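Local structure of GH3 beta-N-acetylglucosaminidase (6K5J) at residues A[101-106]-A[527-532]; A[146-151]-A[193-198]; A[150-155]-A[181-186]; A[156-161]-A[213-218]. The protein probably hydrolyses terminal beta-linked N-acetylglucosamine residues from chitin-derived or related glycans, as a bacterial beta-N-acetylglucosaminidase of glycoside hydrolase family 3. One frame throughout, in Å; residues are numbered along the deposited sequence.

Contact 1 of 4, residues A[101-106]-A[527-532]; sequences GNMALG and LPAPLT
Met103 and Pro528 carry this buried contact, which is wholly apolar. The methionine chain runs across the proline ring at about a right angle, and its CG lies 3.5 Å from Pro528 CG. Met103 CG is set anti to the backbone N (chi1 -166°), and the chain then bends at chi3 (-72°). That bend turns the thioether end to Ala529, where Met103 CE comes 3.9 Å from Ala529 CB. The methionine thus spans two consecutive residues of the loop.

Side chain meets backbone at Gly106. Pro528 CB rests 3.7 Å from Gly106 C, and Gly106 and Pro528 are the residues whose CA atoms come closest, at 5.7 Å. With no side chain at Gly106, the ring can sit directly against the helix backbone. Tyr503 touches both Met103 and Pro528.

No hydrogen bond joins the two segments. Their backbones are tied to a common neighbour region instead, Met103 to Val151 and Pro528 to Gly156. Gly101 is the N-cap of helix 102-108. The contact packs the start of this helix, in the family 3 N-terminal TIM-barrel domain, against the irregular chain that follows helix 507-517 near the C-terminus.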
loop_
_atom_site.group_PDB
_atom_site.type_symbol
_atom_site.label_atom_id
_atom_site.label_comp_id
_atom_site.label_asym_id
_atom_site.label_seq_id
_atom_site.Cartn_x
_atom_site.Cartn_y
_atom_site.Cartn_z
ATOM N N GLY A 101 -4.953 6.663 4.063
ATOM C CA GLY A 101 -4.886 5.497 3.213
ATOM C C GLY A 101 -6.258 5.091 2.708
ATOM O O GLY A 101 -7.271 5.727 2.983
ATOM N N ASN A 102 -6.276 3.983 1.969
ATOM C CA ASN A 102 -7.432 3.671 1.136
ATOM C C ASN A 102 -8.693 3.468 1.966
ATOM O O ASN A 102 -9.725 4.084 1.690
ATOM C CB ASN A 102 -7.138 2.450 0.266
ATOM C CG ASN A 102 -6.367 2.816 -0.984
ATOM O OD1 ASN A 102 -5.780 3.907 -1.071
ATOM N ND2 ASN A 102 -6.381 1.925 -1.966
ATOM N N MET A 103 -8.645 2.611 2.987
ATOM C CA MET A 103 -9.906 2.341 3.669
ATOM C C MET A 103 -10.369 3.543 4.488
ATOM O O MET A 103 -11.576 3.751 4.641
ATOM C CB MET A 103 -9.820 1.085 4.544
ATOM C CG MET A 103 -11.229 0.621 4.985
ATOM S SD MET A 103 -11.292 -1.039 5.699
ATOM C CE MET A 103 -11.025 -2.022 4.211
ATOM N N ALA A 104 -9.441 4.369 4.981
ATOM C CA ALA A 104 -9.847 5.635 5.587
ATOM C C ALA A 104 -10.575 6.511 4.569
ATOM O O ALA A 104 -11.614 7.114 4.878
ATOM C CB ALA A 104 -8.623 6.360 6.156
ATOM N N LEU A 105 -10.067 6.561 3.336
ATOM C CA LEU A 105 -10.742 7.328 2.293
ATOM C C LEU A 105 -12.094 6.713 1.943
ATOM O O LEU A 105 -13.063 7.436 1.686
ATOM C CB LEU A 105 -9.852 7.414 1.045
ATOM C CG LEU A 105 -8.632 8.347 1.145
ATOM C CD1 LEU A 105 -7.594 8.030 0.054
ATOM C CD2 LEU A 105 -9.075 9.810 1.062
ATOM N N GLY A 106 -12.171 5.379 1.913
ATOM C CA GLY A 106 -13.439 4.718 1.625
ATOM C C GLY A 106 -14.517 5.035 2.645
ATOM O O GLY A 106 -15.684 5.231 2.286
ATOM N N LEU A 527 -18.749 2.579 7.618
ATOM C CA LEU A 527 -17.930 1.385 7.439
ATOM C C LEU A 527 -17.937 0.948 5.971
ATOM O O LEU A 527 -19.011 0.638 5.430
ATOM C CB LEU A 527 -18.463 0.261 8.321
ATOM C CG LEU A 527 -17.739 -1.078 8.233
ATOM C CD1 LEU A 527 -16.369 -0.991 8.882
ATOM C CD2 LEU A 527 -18.594 -2.177 8.883
ATOM N N PRO A 528 -16.790 0.941 5.289
ATOM C CA PRO A 528 -16.784 0.714 3.838
ATOM C C PRO A 528 -16.585 -0.733 3.405
ATOM O O PRO A 528 -16.616 -0.997 2.199
ATOM C CB PRO A 528 -15.599 1.575 3.385
ATOM C CG PRO A 528 -14.613 1.412 4.523
ATOM C CD PRO A 528 -15.460 1.353 5.783
ATOM N N ALA A 529 -16.383 -1.665 4.330
ATOM C CA ALA A 529 -16.174 -3.072 4.014
ATOM C C ALA A 529 -16.894 -3.916 5.049
ATOM O O ALA A 529 -17.040 -3.494 6.205
ATOM C CB ALA A 529 -14.676 -3.436 3.982
ATOM N N PRO A 530 -17.357 -5.111 4.680
ATOM C CA PRO A 530 -18.273 -5.850 5.551
ATOM C C PRO A 530 -17.565 -6.580 6.683
ATOM O O PRO A 530 -16.420 -7.026 6.564
ATOM C CB PRO A 530 -18.940 -6.843 4.595
ATOM C CG PRO A 530 -17.889 -7.100 3.538
ATOM C CD PRO A 530 -17.218 -5.751 3.351
ATOM N N LEU A 531 -18.291 -6.726 7.790
ATOM C CA LEU A 531 -17.778 -7.473 8.932
ATOM C C LEU A 531 -17.857 -8.978 8.721
ATOM O O LEU A 531 -17.214 -9.728 9.459
ATOM C CB LEU A 531 -18.544 -7.080 10.194
ATOM C CG LEU A 531 -18.479 -5.608 10.601
ATOM C CD1 LEU A 531 -19.229 -5.388 11.912
ATOM C CD2 LEU A 531 -17.037 -5.130 10.723
ATOM N N THR A 532 -18.646 -9.434 7.747
ATOM C CA THR A 532 -18.664 -10.835 7.364
ATOM C C THR A 532 -18.493 -10.937 5.858
ATOM O O THR A 532 -18.924 -10.062 5.104
ATOM C CB THR A 532 -19.956 -11.540 7.799
ATOM O OG1 THR A 532 -21.085 -10.863 7.236
ATOM C CG2 THR A 532 -20.069 -11.535 9.316
#

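Contact 2 of 4, residues A[146-151]-A[193-198]; sequences NPVIGV and DSHHAL. With NAG (2-acetamido-2-deoxy-beta-D-glucopyranose), chain B.
Val148 CG2 meets the His195 imidazole at its edge, in the ring plane, 3.7 Å from CE1. Asp193 OD1 lies in the same plane and accepts from His195 ND1 at 2.7 Å through its syn lone pair.

The Asp193 carboxylate faces Val148 as well. Its OD1 takes a second bond, from His195 N, which arrives from above the carboxylate plane (53° out of it) and closes an Asx turn. Two donors of His195 hold this oxygen; the ND1 bond, in the ring plane, helps fix the rotation of the imidazole. Val148 crosses the aspartate at about a right angle, with CG2 3.4 Å from Asp193 OD1. With chi1 at 62°, CG2 is the branch turned to the aspartate and the histidine.

Both segments are loops that follow parallel strands of the barrel, 132-133 and 178-184, and they converge beside the bound NAG. His195 NE2 lies 2.7 Å from NAG O1, at the anomeric end of the sugar. A glycerol, probably from the crystallisation liquor, also lies at NE2, too close for its bond to be certain. Val148 CG2 is 3.7 Å from NAG O7, on the acetamido group.

At the outer margin Pro147 CG lies obliquely against Asp193, 4.0 Å from CB. The turn carrying Val148 is shaped by Asn146 OD1, which accepts from Val148 N in the carbonyl plane and from Ile149 N above it.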
loop_
_atom_site.group_PDB
_atom_site.type_symbol
_atom_site.label_atom_id
_atom_site.label_comp_id
_atom_site.label_asym_id
_atom_site.label_seq_id
_atom_site.Cartn_x
_atom_site.Cartn_y
_atom_site.Cartn_z
ATOM N N ASN A 146 -8.986 -11.235 5.234
ATOM C CA ASN A 146 -7.877 -11.049 4.299
ATOM C C ASN A 146 -6.627 -10.578 5.047
ATOM O O ASN A 146 -6.651 -9.504 5.670
ATOM C CB ASN A 146 -8.251 -10.050 3.208
ATOM C CG ASN A 146 -7.218 -10.004 2.082
ATOM O OD1 ASN A 146 -6.008 -9.974 2.325
ATOM N ND2 ASN A 146 -7.697 -10.011 0.846
ATOM N N PRO A 147 -5.537 -11.348 5.036
ATOM C CA PRO A 147 -4.371 -11.000 5.856
ATOM C C PRO A 147 -3.379 -10.058 5.195
ATOM O O PRO A 147 -2.414 -9.659 5.856
ATOM C CB PRO A 147 -3.713 -12.365 6.090
ATOM C CG PRO A 147 -3.947 -13.082 4.780
ATOM C CD PRO A 147 -5.359 -12.649 4.353
ATOM N N VAL A 148 -3.567 -9.702 3.929
ATOM C CA VAL A 148 -2.582 -8.889 3.227
ATOM C C VAL A 148 -3.157 -7.586 2.675
ATOM O O VAL A 148 -2.397 -6.614 2.509
ATOM C CB VAL A 148 -1.900 -9.705 2.102
ATOM C CG1 VAL A 148 -2.904 -10.148 1.070
ATOM C CG2 VAL A 148 -0.751 -8.912 1.451
ATOM N N ILE A 149 -4.462 -7.497 2.425
ATOM C CA ILE A 149 -5.049 -6.262 1.906
ATOM C C ILE A 149 -5.582 -5.428 3.072
ATOM O O ILE A 149 -4.911 -4.493 3.523
ATOM C CB ILE A 149 -6.130 -6.574 0.852
ATOM C CG1 ILE A 149 -5.541 -7.454 -0.258
ATOM C CG2 ILE A 149 -6.736 -5.273 0.258
ATOM C CD1 ILE A 149 -4.294 -6.859 -0.980
ATOM N N GLY A 150 -6.768 -5.758 3.587
ATOM C CA GLY A 150 -7.266 -5.034 4.755
ATOM C C GLY A 150 -7.472 -3.565 4.429
ATOM O O GLY A 150 -8.074 -3.225 3.404
ATOM N N VAL A 151 -6.915 -2.667 5.258
ATOM C CA VAL A 151 -7.141 -1.226 5.059
ATOM C C VAL A 151 -6.439 -0.685 3.815
ATOM O O VAL A 151 -6.582 0.497 3.478
ATOM C CB VAL A 151 -6.707 -0.400 6.286
ATOM C CG1 VAL A 151 -7.507 -0.801 7.534
ATOM C CG2 VAL A 151 -5.198 -0.523 6.522
ATOM N N ASP A 193 -2.030 -15.083 2.107
ATOM C CA ASP A 193 -1.140 -13.989 1.743
ATOM C C ASP A 193 -0.155 -14.502 0.701
ATOM O O ASP A 193 0.561 -15.479 0.949
ATOM C CB ASP A 193 -0.416 -13.471 2.992
ATOM C CG ASP A 193 0.509 -12.302 2.711
ATOM O OD1 ASP A 193 0.781 -11.994 1.529
ATOM O OD2 ASP A 193 0.987 -11.694 3.695
ATOM N N SER A 194 -0.116 -13.842 -0.462
ATOM C CA SER A 194 0.788 -14.284 -1.520
ATOM C C SER A 194 2.258 -14.034 -1.186
ATOM O O SER A 194 3.133 -14.518 -1.919
ATOM C CB SER A 194 0.413 -13.617 -2.856
ATOM O OG SER A 194 0.156 -12.225 -2.708
ATOM N N HIS A 195 2.560 -13.298 -0.107
ATOM C CA HIS A 195 3.944 -13.242 0.370
ATOM C C HIS A 195 4.422 -14.608 0.848
ATOM O O HIS A 195 5.618 -14.913 0.754
ATOM C CB HIS A 195 4.098 -12.251 1.527
ATOM C CG HIS A 195 3.935 -10.814 1.143
ATOM N ND1 HIS A 195 2.706 -10.191 1.115
ATOM C CD2 HIS A 195 4.847 -9.865 0.823
ATOM C CE1 HIS A 195 2.865 -8.923 0.771
ATOM N NE2 HIS A 195 4.154 -8.702 0.582
ATOM N N HIS A 196 3.512 -15.430 1.373
ATOM C CA HIS A 196 3.879 -16.642 2.093
ATOM C C HIS A 196 3.349 -17.917 1.475
ATOM O O HIS A 196 3.892 -18.988 1.767
ATOM C CB HIS A 196 3.376 -16.577 3.548
ATOM C CG HIS A 196 3.797 -15.337 4.267
ATOM N ND1 HIS A 196 5.114 -14.938 4.346
ATOM C CD2 HIS A 196 3.076 -14.389 4.914
ATOM C CE1 HIS A 196 5.187 -13.803 5.022
ATOM N NE2 HIS A 196 3.964 -13.448 5.376
ATOM N N ALA A 197 2.310 -17.838 0.650
ATOM C CA ALA A 197 1.641 -19.004 0.098
ATOM C C ALA A 197 1.146 -18.646 -1.297
ATOM O O ALA A 197 1.305 -17.512 -1.762
ATOM C CB ALA A 197 0.491 -19.452 1.011
ATOM N N LEU A 198 0.540 -19.627 -1.967
ATOM C CA LEU A 198 -0.089 -19.440 -3.273
ATOM C C LEU A 198 -1.603 -19.439 -3.083
ATOM O O LEU A 198 -2.234 -20.507 -3.071
ATOM C CB LEU A 198 0.340 -20.546 -4.236
ATOM C CG LEU A 198 -0.138 -20.478 -5.685
ATOM C CD1 LEU A 198 0.286 -19.165 -6.348
ATOM C CD2 LEU A 198 0.428 -21.669 -6.458
HETATM C C1 NAG B . 4.582 -7.045 -2.997
HETATM C C2 NAG B . 3.210 -6.364 -2.761
HETATM C C3 NAG B . 2.981 -5.207 -3.749
HETATM C C4 NAG B . 4.190 -4.284 -3.816
HETATM C C5 NAG B . 5.427 -5.107 -4.135
HETATM C C6 NAG B . 6.699 -4.292 -4.225
HETATM C C7 NAG B . 1.154 -7.501 -2.000
HETATM C C8 NAG B . 0.137 -8.561 -2.329
HETATM N N2 NAG B . 2.144 -7.349 -2.886
HETATM O O1 NAG B . 4.849 -7.863 -1.908
HETATM O O3 NAG B . 1.833 -4.457 -3.363
HETATM O O4 NAG B . 4.001 -3.295 -4.821
HETATM O O5 NAG B . 5.615 -6.055 -3.080
HETATM O O6 NAG B . 7.099 -3.811 -2.949
HETATM O O7 NAG B . 1.066 -6.803 -0.992
#

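Contact 3 of 4, residues A[150-155]-A[181-186]; sequences GVRSYG and VKHFPG. With NAG (2-acetamido-2-deoxy-beta-D-glucopyranose), chain B.
Lys182, on strand 178-184, comes first and brings its CE within 3.8 Å of Arg152 NH2. The lysine chain is extended beyond CG and delivers NZ to NAG O3 at 2.9 Å, with a weak bond to NAG O4. Phe134 O and Glu85 also hold NZ. Glu85 forms salt bridges to both Lys182 and Arg152, so the two cations gather round one carboxylate and one sugar.

His183 follows across a cis peptide bond. Its ring lies between two groups: NAG C8 is 3.5 Å above one face, offset to the rim, and Lys182 CG is over the centre of the opposite face. Arg152 NH2 stands at the ring edge, 3.7 Å from His183 CE1. His183 NE2 shares a hydrogen bond of 2.7 Å with NAG O3, while ND1 is held by Asp139.

Arg152 faces this pair from the other segment. Its chain bends at chi3 (72°), and NH1 gives a fairly straight bond (158°) to NAG O7 at 2.8 Å. NH2 adds weak bonds to O7 and O3. Together, Arg152, Lys182 and His183 read the acetamido and 3-hydroxyl groups, as expected of the sugar-binding site of a family 3 N-acetylglucosaminidase.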
loop_
_atom_site.group_PDB
_atom_site.type_symbol
_atom_site.label_atom_id
_atom_site.label_comp_id
_atom_site.label_asym_id
_atom_site.label_seq_id
_atom_site.Cartn_x
_atom_site.Cartn_y
_atom_site.Cartn_z
ATOM N N GLY A 150 -6.768 -5.758 3.587
ATOM C CA GLY A 150 -7.266 -5.034 4.755
ATOM C C GLY A 150 -7.472 -3.565 4.429
ATOM O O GLY A 150 -8.074 -3.225 3.404
ATOM N N VAL A 151 -6.915 -2.667 5.258
ATOM C CA VAL A 151 -7.141 -1.226 5.059
ATOM C C VAL A 151 -6.439 -0.685 3.815
ATOM O O VAL A 151 -6.582 0.497 3.478
ATOM C CB VAL A 151 -6.707 -0.400 6.286
ATOM C CG1 VAL A 151 -7.507 -0.801 7.534
ATOM C CG2 VAL A 151 -5.198 -0.523 6.522
ATOM N N ARG A 152 -5.661 -1.526 3.129
ATOM C CA ARG A 152 -5.103 -1.106 1.846
ATOM C C ARG A 152 -6.153 -1.028 0.742
ATOM O O ARG A 152 -5.865 -0.472 -0.321
ATOM C CB ARG A 152 -3.983 -2.061 1.421
ATOM C CG ARG A 152 -2.780 -2.037 2.340
ATOM C CD ARG A 152 -1.875 -3.227 2.056
ATOM N NE ARG A 152 -1.180 -3.062 0.790
ATOM C CZ ARG A 152 -0.580 -4.044 0.124
ATOM N NH1 ARG A 152 -0.619 -5.283 0.582
ATOM N NH2 ARG A 152 0.067 -3.779 -1.003
ATOM N N SER A 153 -7.351 -1.560 0.967
ATOM C CA SER A 153 -8.468 -1.466 0.041
ATOM C C SER A 153 -9.391 -0.330 0.465
ATOM O O SER A 153 -9.568 -0.083 1.659
ATOM C CB SER A 153 -9.259 -2.780 0.019
ATOM O OG SER A 153 -10.558 -2.587 -0.519
ATOM N N TYR A 154 -9.997 0.360 -0.518
ATOM C CA TYR A 154 -10.994 1.376 -0.162
ATOM C C TYR A 154 -12.200 0.758 0.544
ATOM O O TYR A 154 -12.829 1.410 1.384
ATOM C CB TYR A 154 -11.487 2.138 -1.397
ATOM C CG TYR A 154 -10.427 2.856 -2.188
ATOM C CD1 TYR A 154 -9.815 4.009 -1.697
ATOM C CD2 TYR A 154 -10.047 2.384 -3.438
ATOM C CE1 TYR A 154 -8.846 4.672 -2.438
ATOM C CE2 TYR A 154 -9.083 3.034 -4.178
ATOM C CZ TYR A 154 -8.488 4.170 -3.683
ATOM O OH TYR A 154 -7.524 4.793 -4.429
ATOM N N GLY A 155 -12.561 -0.474 0.207
ATOM C CA GLY A 155 -13.727 -1.066 0.831
ATOM C C GLY A 155 -14.167 -2.317 0.097
ATOM O O GLY A 155 -13.465 -2.830 -0.777
ATOM N N VAL A 181 -2.333 0.315 -10.981
ATOM C CA VAL A 181 -3.417 -0.313 -10.232
ATOM C C VAL A 181 -3.063 -1.769 -9.954
ATOM O O VAL A 181 -2.472 -2.454 -10.799
ATOM C CB VAL A 181 -4.757 -0.163 -10.976
ATOM C CG1 VAL A 181 -5.160 1.307 -10.976
ATOM C CG2 VAL A 181 -4.673 -0.705 -12.411
ATOM N N LYS A 182 -3.422 -2.251 -8.760
ATOM C CA LYS A 182 -2.994 -3.570 -8.304
ATOM C C LYS A 182 -4.072 -4.130 -7.377
ATOM O O LYS A 182 -4.881 -3.378 -6.834
ATOM C CB LYS A 182 -1.614 -3.478 -7.618
ATOM C CG LYS A 182 -1.595 -2.682 -6.287
ATOM C CD LYS A 182 -0.141 -2.512 -5.775
ATOM C CE LYS A 182 -0.092 -1.944 -4.340
ATOM N NZ LYS A 182 1.338 -1.668 -3.920
ATOM N N HIS A 183 -4.122 -5.457 -7.209
ATOM C CA HIS A 183 -3.286 -6.483 -7.820
ATOM C C HIS A 183 -4.178 -7.324 -8.743
ATOM O O HIS A 183 -4.999 -8.119 -8.265
ATOM C CB HIS A 183 -2.654 -7.387 -6.748
ATOM C CG HIS A 183 -1.875 -6.654 -5.689
ATOM N ND1 HIS A 183 -2.477 -6.012 -4.626
ATOM C CD2 HIS A 183 -0.541 -6.481 -5.526
ATOM C CE1 HIS A 183 -1.547 -5.478 -3.851
ATOM N NE2 HIS A 183 -0.363 -5.745 -4.376
ATOM N N PHE A 184 -4.003 -7.158 -10.050
ATOM C CA PHE A 184 -4.953 -7.700 -11.019
ATOM C C PHE A 184 -4.877 -9.229 -11.065
ATOM O O PHE A 184 -3.781 -9.794 -11.080
ATOM C CB PHE A 184 -4.661 -7.111 -12.407
ATOM C CG PHE A 184 -5.603 -7.585 -13.483
ATOM C CD1 PHE A 184 -5.317 -8.724 -14.223
ATOM C CD2 PHE A 184 -6.766 -6.883 -13.762
ATOM C CE1 PHE A 184 -6.188 -9.172 -15.215
ATOM C CE2 PHE A 184 -7.643 -7.311 -14.761
ATOM C CZ PHE A 184 -7.358 -8.462 -15.485
ATOM N N PRO A 185 -6.026 -9.931 -11.165
ATOM C CA PRO A 185 -7.385 -9.390 -11.310
ATOM C C PRO A 185 -8.137 -9.135 -10.000
ATOM O O PRO A 185 -9.352 -8.971 -10.039
ATOM C CB PRO A 185 -8.104 -10.481 -12.123
ATOM C CG PRO A 185 -7.440 -11.753 -11.680
ATOM C CD PRO A 185 -5.980 -11.379 -11.439
ATOM N N GLY A 186 -7.444 -9.099 -8.862
ATOM C CA GLY A 186 -8.124 -8.745 -7.630
ATOM C C GLY A 186 -7.770 -9.658 -6.474
ATOM O O GLY A 186 -8.122 -10.836 -6.482
HETATM C C1 NAG B . 4.582 -7.045 -2.997
HETATM C C2 NAG B . 3.210 -6.364 -2.761
HETATM C C3 NAG B . 2.981 -5.207 -3.749
HETATM C C4 NAG B . 4.190 -4.284 -3.816
HETATM C C5 NAG B . 5.427 -5.107 -4.135
HETATM C C6 NAG B . 6.699 -4.292 -4.225
HETATM C C7 NAG B . 1.154 -7.501 -2.000
HETATM C C8 NAG B . 0.137 -8.561 -2.329
HETATM N N2 NAG B . 2.144 -7.349 -2.886
HETATM O O1 NAG B . 4.849 -7.863 -1.908
HETATM O O3 NAG B . 1.833 -4.457 -3.363
HETATM O O4 NAG B . 4.001 -3.295 -4.821
HETATM O O5 NAG B . 5.615 -6.055 -3.080
HETATM O O6 NAG B . 7.099 -3.811 -2.949
HETATM O O7 NAG B . 1.066 -6.803 -0.992
#

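Contact 4 of 4, residues A[156-161]-A[213-218]; sequences GTAELV and LAPFRE
Val161 lies obliquely against the Pro215 ring. One methyl does the touching: CG1 is 3.7 Å from Pro215 CB and 3.8 Å from Pro215 CG. A chi1 of 167° swings this branch of the valine onto the proline. CG2 takes the place beside the backbone N and leaves the ring to CG1.

One turn earlier on the same helix, the methyls of Ala158 and Ala214 both turn toward the other helix and meet at an angle. The two CB atoms are 3.8 Å apart, and the CA atoms of Ala158 and Ala214 only 6.0 Å. These small side chains let the helix starts come close. Ala158 CB lies more loosely by Pro215, 4.4 Å from CD. The ring is thus met from two successive turns, by Ala158 at CD and by Val161 at CB and CG.

All of this is apolar, and no hydrogen bond crosses. Thr157 caps the first helix: its OG1 accepts a weak bond from Leu160 N. On the second helix the Arg217 guanidinium folds back so that one face lies over Ala214 CA, and its NH1 bonds to Asp209 O.

Ile140 touches both Val161 and Pro215 from the loop after strand 132-133. Pro215 and Glu218 continue the packing onto Ala162 of helix 158-174. Phe216 packs on strand 178-184, touching Val181 and meeting Phe184 edge-to-face. Helices 158-174 and 213-222 are thus neighbours on the outside of the barrel, next to strand 178-184 that runs between them in sequence.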
loop_
_atom_site.group_PDB
_atom_site.type_symbol
_atom_site.label_atom_id
_atom_site.label_comp_id
_atom_site.label_asym_id
_atom_site.label_seq_id
_atom_site.Cartn_x
_atom_site.Cartn_y
_atom_site.Cartn_z
ATOM N N GLY A 156 -15.356 -2.783 0.468
ATOM C CA GLY A 156 -15.869 -4.074 0.059
ATOM C C GLY A 156 -16.837 -4.093 -1.106
ATOM O O GLY A 156 -17.401 -5.155 -1.397
ATOM N N THR A 157 -17.038 -2.980 -1.806
ATOM C CA THR A 157 -17.896 -2.989 -2.983
ATOM C C THR A 157 -17.121 -2.516 -4.201
ATOM O O THR A 157 -16.242 -1.655 -4.103
ATOM C CB THR A 157 -19.138 -2.109 -2.815
ATOM O OG1 THR A 157 -18.739 -0.759 -2.574
ATOM C CG2 THR A 157 -20.011 -2.615 -1.678
ATOM N N ALA A 158 -17.471 -3.089 -5.354
ATOM C CA ALA A 158 -16.860 -2.660 -6.604
ATOM C C ALA A 158 -17.137 -1.187 -6.875
ATOM O O ALA A 158 -16.266 -0.467 -7.373
ATOM C CB ALA A 158 -17.376 -3.518 -7.761
ATOM N N GLU A 159 -18.346 -0.720 -6.544
ATOM C CA GLU A 159 -18.717 0.659 -6.851
ATOM C C GLU A 159 -17.826 1.652 -6.112
ATOM O O GLU A 159 -17.330 2.619 -6.702
ATOM C CB GLU A 159 -20.186 0.895 -6.502
ATOM C CG GLU A 159 -20.727 2.221 -7.000
ATOM C CD GLU A 159 -20.514 3.372 -6.024
ATOM O OE1 GLU A 159 -20.205 3.126 -4.832
ATOM O OE2 GLU A 159 -20.660 4.537 -6.457
ATOM N N LEU A 160 -17.634 1.442 -4.808
ATOM C CA LEU A 160 -16.828 2.372 -4.020
ATOM C C LEU A 160 -15.370 2.347 -4.463
ATOM O O LEU A 160 -14.746 3.401 -4.640
ATOM C CB LEU A 160 -16.935 2.030 -2.534
ATOM C CG LEU A 160 -16.079 2.923 -1.629
ATOM C CD1 LEU A 160 -16.680 4.313 -1.563
ATOM C CD2 LEU A 160 -15.939 2.312 -0.232
ATOM N N VAL A 161 -14.816 1.147 -4.652
ATOM C CA VAL A 161 -13.416 1.013 -5.061
ATOM C C VAL A 161 -13.193 1.625 -6.438
ATOM O O VAL A 161 -12.189 2.311 -6.668
ATOM C CB VAL A 161 -12.990 -0.468 -5.004
ATOM C CG1 VAL A 161 -11.656 -0.691 -5.711
ATOM C CG2 VAL A 161 -12.888 -0.937 -3.550
ATOM N N LEU A 213 -13.099 -7.703 -11.100
ATOM C CA LEU A 213 -12.640 -7.037 -12.319
ATOM C C LEU A 213 -13.184 -5.619 -12.491
ATOM O O LEU A 213 -12.581 -4.827 -13.229
ATOM C CB LEU A 213 -13.026 -7.878 -13.546
ATOM C CG LEU A 213 -12.250 -9.197 -13.677
ATOM C CD1 LEU A 213 -12.875 -10.097 -14.746
ATOM C CD2 LEU A 213 -10.782 -8.935 -13.995
ATOM N N ALA A 214 -14.304 -5.291 -11.844
ATOM C CA ALA A 214 -15.016 -4.051 -12.157
ATOM C C ALA A 214 -14.170 -2.795 -11.970
ATOM O O ALA A 214 -14.161 -1.945 -12.877
ATOM C CB ALA A 214 -16.316 -3.984 -11.338
ATOM N N PRO A 215 -13.458 -2.593 -10.854
ATOM C CA PRO A 215 -12.666 -1.357 -10.745
ATOM C C PRO A 215 -11.498 -1.313 -11.714
ATOM O O PRO A 215 -11.152 -0.223 -12.191
ATOM C CB PRO A 215 -12.204 -1.351 -9.276
ATOM C CG PRO A 215 -12.284 -2.761 -8.845
ATOM C CD PRO A 215 -13.420 -3.383 -9.612
ATOM N N PHE A 216 -10.895 -2.465 -12.043
ATOM C CA PHE A 216 -9.839 -2.468 -13.053
ATOM C C PHE A 216 -10.375 -2.044 -14.419
ATOM O O PHE A 216 -9.717 -1.282 -15.134
ATOM C CB PHE A 216 -9.184 -3.848 -13.133
ATOM C CG PHE A 216 -8.397 -4.210 -11.902
ATOM C CD1 PHE A 216 -7.145 -3.657 -11.679
ATOM C CD2 PHE A 216 -8.917 -5.093 -10.962
ATOM C CE1 PHE A 216 -6.412 -3.984 -10.538
ATOM C CE2 PHE A 216 -8.185 -5.430 -9.822
ATOM C CZ PHE A 216 -6.930 -4.883 -9.618
ATOM N N ARG A 217 -11.570 -2.521 -14.788
ATOM C CA ARG A 217 -12.199 -2.103 -16.043
ATOM C C ARG A 217 -12.389 -0.598 -16.083
ATOM O O ARG A 217 -12.124 0.046 -17.102
ATOM C CB ARG A 217 -13.563 -2.788 -16.225
ATOM C CG ARG A 217 -13.523 -4.237 -16.643
ATOM C CD ARG A 217 -14.913 -4.700 -17.135
ATOM N NE ARG A 217 -15.979 -4.340 -16.196
ATOM C CZ ARG A 217 -16.517 -5.198 -15.333
ATOM N NH1 ARG A 217 -16.082 -6.454 -15.290
ATOM N NH2 ARG A 217 -17.471 -4.802 -14.502
ATOM N N GLU A 218 -12.873 -0.020 -14.981
ATOM C CA GLU A 218 -13.113 1.415 -14.952
ATOM C C GLU A 218 -11.812 2.195 -15.065
ATOM O O GLU A 218 -11.772 3.239 -15.722
ATOM C CB GLU A 218 -13.860 1.802 -13.671
ATOM C CG GLU A 218 -15.220 1.144 -13.532
ATOM C CD GLU A 218 -16.200 1.646 -14.582
ATOM O OE1 GLU A 218 -15.986 2.770 -15.095
ATOM O OE2 GLU A 218 -17.175 0.923 -14.896
#

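How the contacts relate
Contacts 2, 3 and 4 all belong to the family 3 N-terminal barrel domain. Contact 1 joins that domain to the C-terminal end of the chain, and its two segments enclose the others in sequence. Contacts 2 and 3 share Gly150 and Val151, have centres about 11 Å apart, and both touch the NAG. Contact 4 lies about 9 Å from contact 3, between centres, and follows on helix 158-174; it does not touch contact 2. Residues 146-161 run through contacts 2, 3 and 4 in turn. Contact 1 meets this run at both Val151 and Gly156. One continuous piece of chain therefore links the sugar site, the barrel's helical exterior and the C-terminal chain.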